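Local coordinates for pectate lyase (Paenibacillus sp. 0602, PDB 5GT5), which cleaves polygalacturonate and pectin by eliminative, endo-acting depolymerisation of the galacturonan chain, probably with calcium as cofactor, at residues D275-L280 with I290-T295; D296-Q301 with S372-S377. The protein carries 1 engineered substitution. All blocks are in the same frame, centred on the assembly; numbering follows the deposited sequence.

Interaction 1: residues D275-L280 with I290-T295; sequences DRMPRL and IIMDAT
M277 and M292 make a buried apolar contact between two methionines inside the parallel beta-helix, between the loop that leads into strand 279-281 and strand 291-293. The two side chains slide past each other in opposite directions. M277 lays SD alongside the M292 side chain, 3.8 Å from M292 CG. M277 bends at its last torsion (chi3 -76°), and its CE stands 4.1 Å from M292 SD. M292 reaches the other way, toward the backbone of M277. Its chain is extended beyond CG (chi3 -163°), which carries CE up to the carbonyl, 3.5 Å from M277 O. That oxygen is buried here and has no hydrogen-bonding partner in the model. I290 adds a lighter touch, with CD1 4.4 Å from M277 O.

Polysaccharide lyase family 1 enzymes have this fold, in which parallel strands stack coil upon coil around an elongated core. Strand 284-288 lies between the two segments in the chain, and the two methionines meet in the interior of the solenoid. Y270 of strand 262-271 touches both M277 and I290. A cis peptide bond joins M277 to P278. An alanine in place of M292 would probably open a gap beside the sulfur of M277 and take away the methyl packed on its carbonyl.

R276, next to M277 in the chain, is probably the active-site arginine. At the far end of 290-295, D293 OD1 accepts from T295 N at 3.1 Å, forming an Asx turn. The same oxygen accepts from T295 OG1 at 2.6 Å. Helix 295-301 starts there, directly after A294 at the N-cap position.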
loop_
_atom_site.group_PDB
_atom_site.type_symbol
_atom_site.label_atom_id
_atom_site.label_comp_id
_atom_site.label_asym_id
_atom_site.label_seq_id
_atom_site.Cartn_x
_atom_site.Cartn_y
_atom_site.Cartn_z
ATOM N N ASP A 275 -14.085 14.694 -21.641
ATOM C CA ASP A 275 -14.306 13.258 -21.403
ATOM C C ASP A 275 -13.462 12.778 -20.239
ATOM O O ASP A 275 -12.431 13.377 -19.905
ATOM C CB ASP A 275 -13.912 12.501 -22.694
ATOM C CG ASP A 275 -14.482 11.092 -22.810
ATOM O OD1 ASP A 275 -15.313 10.641 -21.974
ATOM O OD2 ASP A 275 -14.082 10.424 -23.795
ATOM N N ARG A 276 -13.904 11.684 -19.626
ATOM C CA ARG A 276 -13.121 10.916 -18.648
ATOM C C ARG A 276 -12.901 11.679 -17.350
ATOM O O ARG A 276 -11.767 11.944 -16.934
ATOM C CB ARG A 276 -11.795 10.441 -19.239
ATOM C CG ARG A 276 -11.912 9.731 -20.579
ATOM C CD ARG A 276 -10.555 9.089 -20.889
ATOM N NE ARG A 276 -10.581 8.368 -22.167
ATOM C CZ ARG A 276 -9.473 7.902 -22.763
ATOM N NH1 ARG A 276 -8.292 8.126 -22.235
ATOM N NH2 ARG A 276 -9.568 7.257 -23.919
ATOM N N MET A 277 -13.999 11.984 -16.668
ATOM C CA MET A 277 -13.898 12.673 -15.367
ATOM C C MET A 277 -14.548 11.894 -14.221
ATOM O O MET A 277 -15.526 12.351 -13.630
ATOM C CB MET A 277 -14.526 14.062 -15.472
ATOM C CG MET A 277 -13.695 15.019 -16.358
ATOM S SD MET A 277 -14.581 16.531 -16.792
ATOM C CE MET A 277 -15.681 15.882 -18.037
ATOM N N PRO A 278 -14.021 10.693 -13.905
ATOM C CA PRO A 278 -12.978 9.905 -14.565
ATOM C C PRO A 278 -13.591 8.910 -15.535
ATOM O O PRO A 278 -14.823 8.807 -15.629
ATOM C CB PRO A 278 -12.341 9.167 -13.400
ATOM C CG PRO A 278 -13.574 8.820 -12.536
ATOM C CD PRO A 278 -14.533 9.987 -12.706
ATOM N N ARG A 279 -12.750 8.182 -16.272
ATOM C CA ARG A 279 -13.209 6.947 -16.916
ATOM C C ARG A 279 -12.601 5.772 -16.160
ATOM O O ARG A 279 -11.378 5.590 -16.147
ATOM C CB ARG A 279 -12.772 6.873 -18.377
ATOM C CG ARG A 279 -13.410 5.680 -19.116
ATOM C CD ARG A 279 -12.485 5.176 -20.225
ATOM N NE ARG A 279 -13.229 4.303 -21.125
ATOM C CZ ARG A 279 -13.555 3.047 -20.849
ATOM N NH1 ARG A 279 -13.182 2.463 -19.703
ATOM N NH2 ARG A 279 -14.265 2.378 -21.760
ATOM N N LEU A 280 -13.456 4.967 -15.543
ATOM C CA LEU A 280 -13.002 3.844 -14.722
ATOM C C LEU A 280 -13.328 2.491 -15.333
ATOM O O LEU A 280 -14.414 2.301 -15.868
ATOM C CB LEU A 280 -13.701 3.915 -13.368
ATOM C CG LEU A 280 -13.356 2.779 -12.391
ATOM C CD1 LEU A 280 -11.878 2.817 -11.951
ATOM C CD2 LEU A 280 -14.264 2.924 -11.167
ATOM N N ILE A 290 -16.424 18.311 -6.923
ATOM C CA ILE A 290 -15.710 18.684 -8.158
ATOM C C ILE A 290 -16.619 19.495 -9.053
ATOM O O ILE A 290 -17.840 19.505 -8.847
ATOM C CB ILE A 290 -15.110 17.465 -8.935
ATOM C CG1 ILE A 290 -16.199 16.532 -9.494
ATOM C CG2 ILE A 290 -14.110 16.704 -8.012
ATOM C CD1 ILE A 290 -15.660 15.581 -10.581
ATOM N N ILE A 291 -16.027 20.190 -10.024
ATOM C CA ILE A 291 -16.762 20.962 -11.027
ATOM C C ILE A 291 -16.381 20.450 -12.401
ATOM O O ILE A 291 -15.181 20.344 -12.705
ATOM C CB ILE A 291 -16.412 22.447 -10.946
ATOM C CG1 ILE A 291 -16.829 22.994 -9.580
ATOM C CG2 ILE A 291 -17.109 23.235 -12.062
ATOM C CD1 ILE A 291 -16.437 24.435 -9.383
ATOM N N MET A 292 -17.378 20.090 -13.220
ATOM C CA MET A 292 -17.126 19.805 -14.631
ATOM C C MET A 292 -17.835 20.921 -15.370
ATOM O O MET A 292 -19.062 20.915 -15.444
ATOM C CB MET A 292 -17.741 18.475 -15.072
ATOM C CG MET A 292 -17.358 17.251 -14.225
ATOM S SD MET A 292 -18.302 15.832 -14.865
ATOM C CE MET A 292 -18.165 14.683 -13.500
ATOM N N ASP A 293 -17.096 21.895 -15.876
ATOM C CA ASP A 293 -17.671 23.061 -16.548
ATOM C C ASP A 293 -17.168 23.087 -17.973
ATOM O O ASP A 293 -16.024 23.511 -18.233
ATOM C CB ASP A 293 -17.267 24.336 -15.813
ATOM C CG ASP A 293 -17.922 25.557 -16.376
ATOM O OD1 ASP A 293 -18.382 25.534 -17.525
ATOM O OD2 ASP A 293 -17.981 26.567 -15.654
ATOM N N ALA A 294 -18.023 22.663 -18.899
ATOM C CA ALA A 294 -17.665 22.537 -20.317
ATOM C C ALA A 294 -18.343 23.647 -21.136
ATOM O O ALA A 294 -18.599 23.471 -22.323
ATOM C CB ALA A 294 -18.075 21.136 -20.862
ATOM N N THR A 295 -18.589 24.796 -20.511
ATOM C CA THR A 295 -19.268 25.928 -21.177
ATOM C C THR A 295 -18.655 26.296 -22.522
ATOM O O THR A 295 -19.368 26.438 -23.530
ATOM C CB THR A 295 -19.243 27.173 -20.274
ATOM O OG1 THR A 295 -20.005 26.923 -19.085
ATOM C CG2 THR A 295 -19.846 28.408 -21.015
#

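Interaction 2: residues D296-Q301 with S372-S377; sequences DARAAQ and SLDGSS
R298 has L373 CD1 over one face of its guanidinium, offset toward the rim, with CD1 3.8 Å from R298 CZ. The edge of the same guanidinium meets D374 in a side-on, two-pronged salt bridge. R298 NE gives a nearly straight bond to D374 OD1 (2.9 Å, 173°). R298 NH2 reaches D374 OD2 at 2.8 Å, on the syn lone pair. The guanidinium and carboxylate planes are only 21° apart, so the pairing is close to flat. R298 leaves the helix with CG opposite the backbone N and turns at chi2 (71°), which brings the guanidinium edge to the carboxylate.

This is a surface contact between helix 295-301 and a type I' beta turn, L373 to S376, which joins the antiparallel strands 369-372 and 378-380. S376 N closes the turn on L373 O. S376 OG accepts from L373 N at 2.8 Å, and S372 OG donates to S376 O at 2.7 Å. Both bonds link the two ends of the turn. G375 suits its place, since a CB there would jam against the D374 carbonyl. R298 NH1 has a further partner in Q345 OE1, which probably helps to fix the rotation of the guanidinium.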
loop_
_atom_site.group_PDB
_atom_site.type_symbol
_atom_site.label_atom_id
_atom_site.label_comp_id
_atom_site.label_asym_id
_atom_site.label_seq_id
_atom_site.Cartn_x
_atom_site.Cartn_y
_atom_site.Cartn_z
ATOM N N ASP A 296 -17.342 26.464 -22.552
ATOM C CA ASP A 296 -16.686 26.886 -23.782
ATOM C C ASP A 296 -16.662 25.795 -24.836
ATOM O O ASP A 296 -16.791 26.054 -26.039
ATOM C CB ASP A 296 -15.286 27.385 -23.484
ATOM C CG ASP A 296 -15.256 28.372 -22.344
ATOM O OD1 ASP A 296 -15.932 29.406 -22.452
ATOM O OD2 ASP A 296 -14.571 28.101 -21.326
ATOM N N ALA A 297 -16.526 24.550 -24.414
ATOM C CA ALA A 297 -16.622 23.464 -25.377
ATOM C C ALA A 297 -18.012 23.392 -26.022
ATOM O O ALA A 297 -18.141 23.177 -27.241
ATOM C CB ALA A 297 -16.276 22.147 -24.711
ATOM N N ARG A 298 -19.040 23.592 -25.202
ATOM C CA ARG A 298 -20.435 23.556 -25.675
ATOM C C ARG A 298 -20.636 24.680 -26.702
ATOM O O ARG A 298 -21.247 24.472 -27.768
ATOM C CB ARG A 298 -21.390 23.708 -24.474
ATOM C CG ARG A 298 -22.885 23.557 -24.824
ATOM C CD ARG A 298 -23.180 22.158 -25.149
ATOM N NE ARG A 298 -24.611 21.878 -25.278
ATOM C CZ ARG A 298 -25.051 20.697 -25.688
ATOM N NH1 ARG A 298 -24.184 19.751 -26.015
ATOM N NH2 ARG A 298 -26.360 20.462 -25.807
ATOM N N ALA A 299 -20.090 25.857 -26.414
ATOM C CA ALA A 299 -20.135 26.966 -27.392
ATOM C C ALA A 299 -19.425 26.613 -28.695
ATOM O O ALA A 299 -19.935 26.878 -29.795
ATOM C CB ALA A 299 -19.564 28.241 -26.796
ATOM N N ALA A 300 -18.255 25.992 -28.595
ATOM C CA ALA A 300 -17.476 25.636 -29.785
ATOM C C ALA A 300 -18.245 24.663 -30.661
ATOM O O ALA A 300 -18.138 24.715 -31.888
ATOM C CB ALA A 300 -16.104 25.061 -29.374
ATOM N N GLN A 301 -19.026 23.779 -30.039
ATOM C CA GLN A 301 -19.829 22.824 -30.790
ATOM C C GLN A 301 -20.793 23.517 -31.754
ATOM O O GLN A 301 -21.078 22.962 -32.815
ATOM C CB GLN A 301 -20.609 21.922 -29.815
ATOM C CG GLN A 301 -21.647 20.993 -30.469
ATOM C CD GLN A 301 -21.047 19.852 -31.259
ATOM O OE1 GLN A 301 -20.774 18.776 -30.711
ATOM N NE2 GLN A 301 -20.903 20.045 -32.569
ATOM N N SER A 372 -26.608 21.703 -15.137
ATOM C CA SER A 372 -27.199 22.662 -16.075
ATOM C C SER A 372 -26.734 22.332 -17.480
ATOM O O SER A 372 -25.553 22.074 -17.695
ATOM C CB SER A 372 -26.789 24.083 -15.705
ATOM O OG SER A 372 -27.304 25.017 -16.651
ATOM N N LEU A 373 -27.668 22.324 -18.434
ATOM C CA LEU A 373 -27.326 22.110 -19.834
ATOM C C LEU A 373 -28.117 23.120 -20.656
ATOM O O LEU A 373 -29.360 23.105 -20.641
ATOM C CB LEU A 373 -27.671 20.678 -20.297
ATOM C CG LEU A 373 -27.323 20.380 -21.771
ATOM C CD1 LEU A 373 -25.801 20.426 -21.964
ATOM C CD2 LEU A 373 -27.883 19.025 -22.240
ATOM N N ASP A 374 -27.409 23.991 -21.364
ATOM C CA ASP A 374 -28.051 24.987 -22.230
ATOM C C ASP A 374 -29.077 25.807 -21.456
ATOM O O ASP A 374 -30.178 26.056 -21.948
ATOM C CB ASP A 374 -28.699 24.317 -23.443
ATOM C CG ASP A 374 -27.716 23.515 -24.276
ATOM O OD1 ASP A 374 -26.542 23.920 -24.385
ATOM O OD2 ASP A 374 -28.120 22.470 -24.813
ATOM N N GLY A 375 -28.728 26.184 -20.235
ATOM C CA GLY A 375 -29.588 27.015 -19.415
ATOM C C GLY A 375 -30.539 26.308 -18.479
ATOM O O GLY A 375 -31.213 26.968 -17.677
ATOM N N SER A 376 -30.583 24.978 -18.533
ATOM C CA SER A 376 -31.459 24.238 -17.640
ATOM C C SER A 376 -30.969 24.314 -16.208
ATOM O O SER A 376 -29.879 24.805 -15.924
ATOM C CB SER A 376 -31.567 22.778 -18.072
ATOM O OG SER A 376 -30.404 22.050 -17.708
ATOM N N SER A 377 -31.783 23.810 -15.290
ATOM C CA SER A 377 -31.396 23.785 -13.893
ATOM C C SER A 377 -31.966 22.569 -13.167
ATOM O O SER A 377 -33.181 22.341 -13.175
ATOM C CB SER A 377 -31.840 25.082 -13.210
ATOM O OG SER A 377 -31.424 25.091 -11.863
#

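How the interactions relate
Interaction 1 comes first along the chain. It closes a short loop: segment 275-280 is followed by nine residues, including strand 284-288, before 290-295 returns to meet it. Interaction 2 opens at once, because 296-301 directly follows 290-295 and strand 291-293 leads into helix 295-301. It then spans 70 intervening residues, among them helix 306-314 and several strands, and closes at the turn after strand 369-372. The two are in series, neither nested nor crossed. Their centres lie 14 Å apart. Interaction 1 packs the solenoid interior, while interaction 2 joins the following helix to a turn at the surface.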